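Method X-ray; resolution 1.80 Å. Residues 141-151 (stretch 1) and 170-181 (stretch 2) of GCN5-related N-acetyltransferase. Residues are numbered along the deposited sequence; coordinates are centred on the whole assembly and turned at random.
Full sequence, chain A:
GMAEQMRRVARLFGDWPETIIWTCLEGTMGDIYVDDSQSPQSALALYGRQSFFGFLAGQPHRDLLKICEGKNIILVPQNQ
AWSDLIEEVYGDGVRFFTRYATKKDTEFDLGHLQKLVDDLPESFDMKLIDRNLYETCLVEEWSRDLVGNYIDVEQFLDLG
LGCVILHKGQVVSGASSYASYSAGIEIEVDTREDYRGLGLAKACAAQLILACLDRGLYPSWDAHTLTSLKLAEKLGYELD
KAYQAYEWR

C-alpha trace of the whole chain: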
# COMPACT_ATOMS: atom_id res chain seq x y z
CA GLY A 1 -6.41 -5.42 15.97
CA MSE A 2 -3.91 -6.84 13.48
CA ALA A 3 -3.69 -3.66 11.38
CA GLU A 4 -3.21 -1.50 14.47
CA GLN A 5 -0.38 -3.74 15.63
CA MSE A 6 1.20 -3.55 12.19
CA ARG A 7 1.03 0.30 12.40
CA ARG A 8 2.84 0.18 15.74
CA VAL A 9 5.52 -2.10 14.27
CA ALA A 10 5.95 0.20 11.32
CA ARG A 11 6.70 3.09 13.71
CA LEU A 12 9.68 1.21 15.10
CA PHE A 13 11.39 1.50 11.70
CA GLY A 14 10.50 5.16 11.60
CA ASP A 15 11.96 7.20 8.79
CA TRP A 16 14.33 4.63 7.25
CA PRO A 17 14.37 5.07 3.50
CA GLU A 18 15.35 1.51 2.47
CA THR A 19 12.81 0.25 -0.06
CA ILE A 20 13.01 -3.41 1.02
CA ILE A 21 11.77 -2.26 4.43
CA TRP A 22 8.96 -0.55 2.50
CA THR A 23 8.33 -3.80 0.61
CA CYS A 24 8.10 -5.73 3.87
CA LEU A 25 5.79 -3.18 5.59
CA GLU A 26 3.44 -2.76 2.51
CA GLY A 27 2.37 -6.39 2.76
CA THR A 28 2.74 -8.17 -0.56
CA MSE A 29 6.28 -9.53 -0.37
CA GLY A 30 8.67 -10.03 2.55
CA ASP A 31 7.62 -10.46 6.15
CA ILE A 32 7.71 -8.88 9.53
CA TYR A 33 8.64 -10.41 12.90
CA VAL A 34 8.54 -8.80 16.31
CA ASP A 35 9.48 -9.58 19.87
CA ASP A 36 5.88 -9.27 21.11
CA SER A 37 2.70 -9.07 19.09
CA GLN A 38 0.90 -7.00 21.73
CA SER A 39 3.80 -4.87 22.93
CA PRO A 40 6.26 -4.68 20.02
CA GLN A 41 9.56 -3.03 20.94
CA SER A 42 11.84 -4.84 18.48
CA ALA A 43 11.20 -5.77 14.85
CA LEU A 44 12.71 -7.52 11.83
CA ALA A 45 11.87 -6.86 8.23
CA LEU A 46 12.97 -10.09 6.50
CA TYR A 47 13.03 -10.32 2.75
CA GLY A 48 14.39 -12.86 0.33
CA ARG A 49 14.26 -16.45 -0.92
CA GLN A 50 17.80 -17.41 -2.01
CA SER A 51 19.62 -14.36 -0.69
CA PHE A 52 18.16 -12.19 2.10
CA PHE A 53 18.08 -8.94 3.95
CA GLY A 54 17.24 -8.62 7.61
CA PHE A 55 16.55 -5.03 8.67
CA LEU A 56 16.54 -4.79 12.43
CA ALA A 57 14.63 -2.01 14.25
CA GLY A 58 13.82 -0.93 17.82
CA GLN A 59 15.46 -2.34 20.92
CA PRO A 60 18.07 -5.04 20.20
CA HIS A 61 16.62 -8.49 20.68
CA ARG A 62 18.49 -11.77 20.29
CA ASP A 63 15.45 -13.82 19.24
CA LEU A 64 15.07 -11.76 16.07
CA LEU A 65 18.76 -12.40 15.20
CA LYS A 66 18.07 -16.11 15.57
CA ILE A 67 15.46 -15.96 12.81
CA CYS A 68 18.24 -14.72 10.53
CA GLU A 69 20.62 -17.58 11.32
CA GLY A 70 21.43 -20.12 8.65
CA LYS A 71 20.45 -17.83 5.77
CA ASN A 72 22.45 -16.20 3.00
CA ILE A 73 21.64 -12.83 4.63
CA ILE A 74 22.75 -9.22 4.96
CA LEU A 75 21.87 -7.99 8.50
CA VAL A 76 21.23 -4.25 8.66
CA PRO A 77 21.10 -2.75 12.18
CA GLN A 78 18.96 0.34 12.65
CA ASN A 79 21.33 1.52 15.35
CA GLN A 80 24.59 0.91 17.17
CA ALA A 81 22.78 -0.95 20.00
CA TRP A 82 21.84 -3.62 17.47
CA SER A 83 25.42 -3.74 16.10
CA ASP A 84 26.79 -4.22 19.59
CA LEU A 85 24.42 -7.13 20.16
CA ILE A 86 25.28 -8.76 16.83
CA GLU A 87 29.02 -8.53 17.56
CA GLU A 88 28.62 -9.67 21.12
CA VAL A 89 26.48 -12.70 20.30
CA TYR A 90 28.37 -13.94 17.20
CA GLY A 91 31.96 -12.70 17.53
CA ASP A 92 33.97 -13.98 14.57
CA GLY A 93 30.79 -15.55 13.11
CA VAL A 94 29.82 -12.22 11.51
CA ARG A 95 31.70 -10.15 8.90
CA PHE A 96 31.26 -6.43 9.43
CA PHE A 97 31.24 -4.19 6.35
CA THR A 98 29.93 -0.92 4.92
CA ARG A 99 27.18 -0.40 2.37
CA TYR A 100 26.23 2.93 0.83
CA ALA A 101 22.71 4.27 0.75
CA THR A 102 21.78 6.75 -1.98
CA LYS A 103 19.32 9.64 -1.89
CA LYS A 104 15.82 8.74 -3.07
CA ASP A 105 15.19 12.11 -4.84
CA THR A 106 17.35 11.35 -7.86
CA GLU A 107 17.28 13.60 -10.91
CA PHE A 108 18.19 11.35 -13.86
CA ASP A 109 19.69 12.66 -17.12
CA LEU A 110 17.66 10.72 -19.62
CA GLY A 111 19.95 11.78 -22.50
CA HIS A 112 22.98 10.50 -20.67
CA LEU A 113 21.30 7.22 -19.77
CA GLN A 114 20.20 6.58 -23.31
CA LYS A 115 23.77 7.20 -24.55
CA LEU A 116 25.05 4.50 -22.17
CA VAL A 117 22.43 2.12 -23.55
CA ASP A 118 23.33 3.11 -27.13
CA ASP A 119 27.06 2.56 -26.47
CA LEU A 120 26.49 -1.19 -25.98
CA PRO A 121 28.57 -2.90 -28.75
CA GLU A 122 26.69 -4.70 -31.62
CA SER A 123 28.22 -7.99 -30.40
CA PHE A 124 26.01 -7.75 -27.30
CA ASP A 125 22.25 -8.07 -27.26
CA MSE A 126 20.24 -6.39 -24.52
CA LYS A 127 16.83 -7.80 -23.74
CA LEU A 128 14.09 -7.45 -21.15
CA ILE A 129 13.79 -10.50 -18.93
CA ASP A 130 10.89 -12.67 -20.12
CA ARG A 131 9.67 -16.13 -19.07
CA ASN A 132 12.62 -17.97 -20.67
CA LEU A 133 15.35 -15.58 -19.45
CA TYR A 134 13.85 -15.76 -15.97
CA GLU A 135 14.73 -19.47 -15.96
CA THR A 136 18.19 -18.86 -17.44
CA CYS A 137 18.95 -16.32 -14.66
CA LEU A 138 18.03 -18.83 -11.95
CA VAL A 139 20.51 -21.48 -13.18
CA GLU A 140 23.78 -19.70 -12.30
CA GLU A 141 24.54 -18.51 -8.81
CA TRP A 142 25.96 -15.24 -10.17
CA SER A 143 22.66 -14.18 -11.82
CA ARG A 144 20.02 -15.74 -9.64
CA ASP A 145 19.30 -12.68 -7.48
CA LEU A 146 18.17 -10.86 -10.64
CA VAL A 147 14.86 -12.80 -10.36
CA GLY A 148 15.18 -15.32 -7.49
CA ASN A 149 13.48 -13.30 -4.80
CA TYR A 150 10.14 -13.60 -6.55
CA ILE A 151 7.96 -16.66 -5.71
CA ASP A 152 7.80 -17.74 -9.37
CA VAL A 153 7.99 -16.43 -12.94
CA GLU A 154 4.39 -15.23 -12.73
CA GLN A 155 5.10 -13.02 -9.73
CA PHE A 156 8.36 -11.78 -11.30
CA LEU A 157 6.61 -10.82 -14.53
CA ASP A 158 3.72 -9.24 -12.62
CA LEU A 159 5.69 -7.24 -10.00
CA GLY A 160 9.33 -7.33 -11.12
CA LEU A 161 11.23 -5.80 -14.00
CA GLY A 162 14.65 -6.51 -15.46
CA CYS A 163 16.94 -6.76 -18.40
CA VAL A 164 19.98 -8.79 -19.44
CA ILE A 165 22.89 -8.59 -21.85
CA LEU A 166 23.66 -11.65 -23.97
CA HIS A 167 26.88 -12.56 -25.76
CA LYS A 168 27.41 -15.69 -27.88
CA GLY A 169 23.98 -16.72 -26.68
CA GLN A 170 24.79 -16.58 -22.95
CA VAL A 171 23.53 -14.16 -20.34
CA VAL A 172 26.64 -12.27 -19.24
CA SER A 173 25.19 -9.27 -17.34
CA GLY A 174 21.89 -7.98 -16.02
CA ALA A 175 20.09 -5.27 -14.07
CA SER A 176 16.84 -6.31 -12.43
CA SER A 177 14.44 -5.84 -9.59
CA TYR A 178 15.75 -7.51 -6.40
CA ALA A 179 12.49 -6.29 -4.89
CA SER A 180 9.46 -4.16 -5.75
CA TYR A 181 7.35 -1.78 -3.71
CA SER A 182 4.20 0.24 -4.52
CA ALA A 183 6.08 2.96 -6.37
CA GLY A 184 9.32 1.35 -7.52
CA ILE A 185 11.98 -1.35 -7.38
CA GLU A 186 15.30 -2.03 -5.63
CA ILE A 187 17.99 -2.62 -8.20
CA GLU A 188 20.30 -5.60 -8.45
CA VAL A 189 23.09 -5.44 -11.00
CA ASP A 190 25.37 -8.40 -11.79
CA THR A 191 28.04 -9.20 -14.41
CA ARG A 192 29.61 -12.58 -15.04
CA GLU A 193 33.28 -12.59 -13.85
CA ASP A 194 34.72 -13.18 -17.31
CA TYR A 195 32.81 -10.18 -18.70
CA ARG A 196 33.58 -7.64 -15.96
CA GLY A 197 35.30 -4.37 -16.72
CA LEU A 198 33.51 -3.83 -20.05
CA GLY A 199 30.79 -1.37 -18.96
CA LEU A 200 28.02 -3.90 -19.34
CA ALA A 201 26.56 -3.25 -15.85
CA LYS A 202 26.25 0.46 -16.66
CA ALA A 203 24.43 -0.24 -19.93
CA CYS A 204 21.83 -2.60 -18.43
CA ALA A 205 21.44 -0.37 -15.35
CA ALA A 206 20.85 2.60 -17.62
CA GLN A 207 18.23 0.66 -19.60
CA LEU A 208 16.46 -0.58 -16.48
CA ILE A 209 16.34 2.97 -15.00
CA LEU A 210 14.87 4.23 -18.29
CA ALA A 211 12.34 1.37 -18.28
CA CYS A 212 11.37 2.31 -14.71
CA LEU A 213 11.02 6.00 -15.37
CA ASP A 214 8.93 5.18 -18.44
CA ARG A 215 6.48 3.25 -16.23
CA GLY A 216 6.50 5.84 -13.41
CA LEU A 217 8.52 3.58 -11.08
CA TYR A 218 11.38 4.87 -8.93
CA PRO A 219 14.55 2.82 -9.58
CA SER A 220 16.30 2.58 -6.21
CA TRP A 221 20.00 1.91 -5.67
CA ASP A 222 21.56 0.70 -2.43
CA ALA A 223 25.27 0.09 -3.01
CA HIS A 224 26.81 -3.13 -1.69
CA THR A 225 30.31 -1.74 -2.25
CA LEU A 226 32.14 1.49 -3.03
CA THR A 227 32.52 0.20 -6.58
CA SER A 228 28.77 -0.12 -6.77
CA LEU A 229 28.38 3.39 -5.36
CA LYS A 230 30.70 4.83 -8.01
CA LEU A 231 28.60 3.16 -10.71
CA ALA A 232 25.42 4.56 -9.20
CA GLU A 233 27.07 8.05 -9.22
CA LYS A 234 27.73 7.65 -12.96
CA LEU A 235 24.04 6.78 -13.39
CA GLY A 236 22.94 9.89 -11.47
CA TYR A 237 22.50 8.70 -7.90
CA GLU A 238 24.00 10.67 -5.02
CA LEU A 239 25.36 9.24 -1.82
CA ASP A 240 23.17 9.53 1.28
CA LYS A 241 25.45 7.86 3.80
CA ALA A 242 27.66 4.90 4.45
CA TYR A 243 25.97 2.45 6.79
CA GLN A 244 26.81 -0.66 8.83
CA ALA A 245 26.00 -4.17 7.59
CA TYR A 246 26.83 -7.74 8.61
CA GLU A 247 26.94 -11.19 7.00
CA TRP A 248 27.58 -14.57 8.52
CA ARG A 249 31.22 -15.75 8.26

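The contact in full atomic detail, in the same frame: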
# COMPACT_ATOMS: atom_id res chain seq x y z
N GLU A 141 24.57 -19.20 -10.08
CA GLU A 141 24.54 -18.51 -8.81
C GLU A 141 24.80 -17.02 -9.02
O GLU A 141 24.21 -16.21 -8.33
CB GLU A 141 25.56 -19.10 -7.83
CG GLU A 141 25.65 -18.34 -6.51
N TRP A 142 25.63 -16.65 -9.99
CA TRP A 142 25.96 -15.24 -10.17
C TRP A 142 24.76 -14.38 -10.57
O TRP A 142 24.70 -13.23 -10.19
CB TRP A 142 27.08 -15.04 -11.21
CG TRP A 142 26.63 -15.18 -12.65
CD1 TRP A 142 26.66 -16.31 -13.40
CD2 TRP A 142 26.10 -14.15 -13.48
NE1 TRP A 142 26.17 -16.05 -14.65
CE2 TRP A 142 25.83 -14.73 -14.74
CE3 TRP A 142 25.82 -12.79 -13.29
CZ2 TRP A 142 25.28 -14.01 -15.81
CZ3 TRP A 142 25.28 -12.07 -14.35
CH2 TRP A 142 25.02 -12.68 -15.59
N SER A 143 23.81 -14.95 -11.32
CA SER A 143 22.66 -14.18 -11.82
C SER A 143 21.34 -14.41 -11.10
O SER A 143 20.37 -13.71 -11.32
CB SER A 143 22.47 -14.50 -13.31
OG SER A 143 22.31 -15.89 -13.49
N ARG A 144 21.30 -15.36 -10.19
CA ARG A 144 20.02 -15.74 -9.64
C ARG A 144 19.27 -14.67 -8.87
O ARG A 144 18.05 -14.65 -8.93
CB ARG A 144 20.15 -17.02 -8.82
CG ARG A 144 20.93 -16.95 -7.59
CD ARG A 144 20.93 -18.33 -6.93
NE ARG A 144 21.43 -18.27 -5.56
CZ ARG A 144 21.41 -19.28 -4.70
NH1 ARG A 144 20.93 -20.48 -5.03
NH2 ARG A 144 21.91 -19.09 -3.47
N ASP A 145 19.97 -13.76 -8.20
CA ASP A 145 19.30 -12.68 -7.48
C ASP A 145 18.61 -11.66 -8.40
O ASP A 145 17.86 -10.81 -7.93
CB ASP A 145 20.27 -11.95 -6.57
CG ASP A 145 20.70 -12.80 -5.39
OD1 ASP A 145 20.00 -13.78 -5.07
OD2 ASP A 145 21.75 -12.47 -4.80
N LEU A 146 18.88 -11.74 -9.70
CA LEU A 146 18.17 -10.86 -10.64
C LEU A 146 16.64 -11.12 -10.62
O LEU A 146 15.84 -10.20 -10.80
CB LEU A 146 18.72 -11.04 -12.05
CG LEU A 146 20.15 -10.56 -12.27
CD1 LEU A 146 20.60 -10.85 -13.70
CD2 LEU A 146 20.27 -9.07 -11.94
N VAL A 147 16.25 -12.38 -10.38
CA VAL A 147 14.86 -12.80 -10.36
C VAL A 147 14.46 -13.72 -9.22
O VAL A 147 13.26 -13.90 -8.99
CB VAL A 147 14.52 -13.57 -11.65
CG1 VAL A 147 14.93 -12.77 -12.87
CG2 VAL A 147 15.19 -14.95 -11.69
N GLY A 148 15.43 -14.29 -8.51
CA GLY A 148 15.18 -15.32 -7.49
C GLY A 148 14.42 -14.97 -6.24
O GLY A 148 14.04 -15.87 -5.47
N ASN A 149 14.22 -13.69 -5.98
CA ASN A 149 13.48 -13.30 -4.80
C ASN A 149 11.98 -13.37 -5.00
O ASN A 149 11.25 -13.33 -4.04
CB ASN A 149 13.90 -11.90 -4.36
CG ASN A 149 15.29 -11.89 -3.85
OD1 ASN A 149 15.61 -12.62 -2.90
ND2 ASN A 149 16.15 -11.10 -4.47
N TYR A 150 11.55 -13.50 -6.25
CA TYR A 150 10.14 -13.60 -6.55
C TYR A 150 9.71 -15.07 -6.37
O TYR A 150 10.51 -15.97 -6.54
CB TYR A 150 9.85 -12.99 -7.94
CG TYR A 150 10.07 -11.49 -7.89
CD1 TYR A 150 11.36 -10.97 -7.90
CD2 TYR A 150 9.01 -10.60 -7.74
CE1 TYR A 150 11.60 -9.59 -7.82
CE2 TYR A 150 9.24 -9.21 -7.66
CZ TYR A 150 10.56 -8.73 -7.70
OH TYR A 150 10.87 -7.39 -7.58
N ILE A 151 8.45 -15.30 -5.99
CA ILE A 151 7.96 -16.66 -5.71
C ILE A 151 8.01 -17.56 -6.93
O ILE A 151 8.25 -18.73 -6.80
CB ILE A 151 6.51 -16.67 -5.16
CG1 ILE A 151 6.39 -15.86 -3.85
CG2 ILE A 151 6.05 -18.11 -4.97
CD1 ILE A 151 7.52 -16.09 -2.79
N GLN A 170 24.82 -16.40 -24.39
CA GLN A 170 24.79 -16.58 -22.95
C GLN A 170 24.49 -15.24 -22.28
O GLN A 170 24.84 -14.17 -22.81
CB GLN A 170 26.14 -17.09 -22.45
CG GLN A 170 26.61 -18.35 -23.11
CD GLN A 170 28.02 -18.81 -22.67
OE1 GLN A 170 28.42 -18.65 -21.51
NE2 GLN A 170 28.77 -19.39 -23.61
N VAL A 171 23.78 -15.30 -21.16
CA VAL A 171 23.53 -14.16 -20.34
C VAL A 171 24.84 -13.89 -19.64
O VAL A 171 25.38 -14.77 -18.97
CB VAL A 171 22.42 -14.41 -19.30
CG1 VAL A 171 22.36 -13.26 -18.28
CG2 VAL A 171 21.08 -14.60 -20.03
N VAL A 172 25.36 -12.67 -19.84
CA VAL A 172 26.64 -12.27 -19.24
C VAL A 172 26.53 -11.08 -18.27
O VAL A 172 27.49 -10.78 -17.58
CB VAL A 172 27.69 -12.00 -20.33
CG1 VAL A 172 27.90 -13.26 -21.18
CG2 VAL A 172 27.29 -10.82 -21.21
N SER A 173 25.39 -10.38 -18.25
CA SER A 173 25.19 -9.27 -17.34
C SER A 173 23.70 -8.99 -17.27
O SER A 173 22.93 -9.40 -18.16
CB SER A 173 25.97 -8.01 -17.80
OG SER A 173 25.88 -7.02 -16.79
N GLY A 174 23.29 -8.29 -16.21
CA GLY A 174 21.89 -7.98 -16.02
C GLY A 174 21.65 -6.98 -14.91
O GLY A 174 22.48 -6.83 -13.96
N ALA A 175 20.55 -6.26 -15.05
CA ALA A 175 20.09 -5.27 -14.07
C ALA A 175 18.63 -5.57 -13.88
O ALA A 175 17.87 -5.56 -14.85
CB ALA A 175 20.28 -3.86 -14.56
N SER A 176 18.22 -5.87 -12.66
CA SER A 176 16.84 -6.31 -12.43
C SER A 176 16.34 -5.93 -11.05
O SER A 176 17.07 -5.40 -10.22
CB SER A 176 16.73 -7.84 -12.63
OG SER A 176 15.41 -8.32 -12.47
N SER A 177 15.06 -6.17 -10.83
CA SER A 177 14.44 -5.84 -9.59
C SER A 177 14.72 -6.93 -8.55
O SER A 177 14.23 -8.03 -8.69
CB SER A 177 12.94 -5.71 -9.78
OG SER A 177 12.44 -6.84 -10.46
N TYR A 178 15.53 -6.61 -7.55
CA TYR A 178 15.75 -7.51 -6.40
C TYR A 178 14.46 -7.61 -5.56
O TYR A 178 14.13 -8.66 -4.92
CB TYR A 178 16.86 -6.94 -5.55
CG TYR A 178 17.29 -7.82 -4.37
CD1 TYR A 178 18.27 -8.82 -4.54
CD2 TYR A 178 16.78 -7.63 -3.11
CE1 TYR A 178 18.69 -9.61 -3.46
CE2 TYR A 178 17.19 -8.44 -2.02
CZ TYR A 178 18.14 -9.41 -2.21
OH TYR A 178 18.54 -10.19 -1.13
N ALA A 179 13.76 -6.48 -5.54
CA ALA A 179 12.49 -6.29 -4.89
C ALA A 179 11.73 -5.16 -5.59
O ALA A 179 12.29 -4.36 -6.38
CB ALA A 179 12.69 -5.97 -3.41
N SER A 180 10.45 -5.11 -5.26
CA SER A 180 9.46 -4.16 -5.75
C SER A 180 8.65 -3.63 -4.59
O SER A 180 8.34 -4.37 -3.64
CB SER A 180 8.46 -4.87 -6.67
OG SER A 180 9.09 -5.56 -7.69
N TYR A 181 8.27 -2.36 -4.67
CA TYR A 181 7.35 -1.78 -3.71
C TYR A 181 6.31 -1.01 -4.54
O TYR A 181 6.41 -0.98 -5.75
CB TYR A 181 8.04 -0.93 -2.65
CG TYR A 181 8.73 0.30 -3.17
CD1 TYR A 181 9.96 0.21 -3.80
CD2 TYR A 181 8.15 1.56 -3.01
CE1 TYR A 181 10.59 1.36 -4.29
CE2 TYR A 181 8.79 2.70 -3.49
CZ TYR A 181 10.02 2.58 -4.12
OH TYR A 181 10.66 3.71 -4.61
O HOH W 1 25.69 -16.98 -17.54
O HOH W 2 15.01 -11.02 -7.49

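An irregular, turn-rich segment (141-151) packs along an extended strand and the corner that follows it (170-181), burying 597 Å² through aromatic and aliphatic packing punctuated by hydroxyl hydrogen bonds and two bridging waters. Leu146, Tyr150 and Tyr178 are buried, and Leu146 has the largest area covered by the other stretch, with Tyr178 next. At one end Trp142, with chi1 in p, brings its ring edge to the backbone of Val171 (CZ2 to Val171 O, 3.3 Å), while its CH2 lies 3.8 Å from CG1 of Val171. Water 1 joins the same two residues, accepting from Trp142 NE1 (3.1 Å) and donating to Val171 O (2.7 Å), so the indole N-H has a partner while the ring carbon CH2 packs on the valine methyl CG1. Leu146 comes next: its CB points sideways, but CD2 reaches Gly174 O (3.7 Å) and Ser176 CB (3.8 Å). Glycine suits position 174, since an ideal CB there would lie 2.6 Å from Leu146 CD1, a clash. The backbone of Leu146 is held too, because Ser176 OG donates to Leu146 O at 2.6 Å; the CA-to-CB bond of Ser176 points toward the other segment, so a short hydroxyl side chain is enough to reach this carbonyl.

Beyond Leu146, a type I turn from Val147 to Tyr150 presents Asn149 and Tyr150 to the corner at Tyr178. Asn149 ND2 sits over one face of the Tyr178 ring, 3.1 Å from CE1, and makes a weak hydrogen bond to Tyr178 O (3.2 Å). Water 2 fills the space nearby, donating to Asp145 O (2.9 Å) and accepting from Asn149 N (3.2 Å), with a weak bond to Ser177 O (3.3 Å) crossing to the strand. The long side chain of Tyr150 carries its hydroxyl past the corner: OH donates to Ser180 OG (2.6 Å) and weakly accepts from Ser177 OG (3.3 Å), tying residues before and after the bend to one phenol.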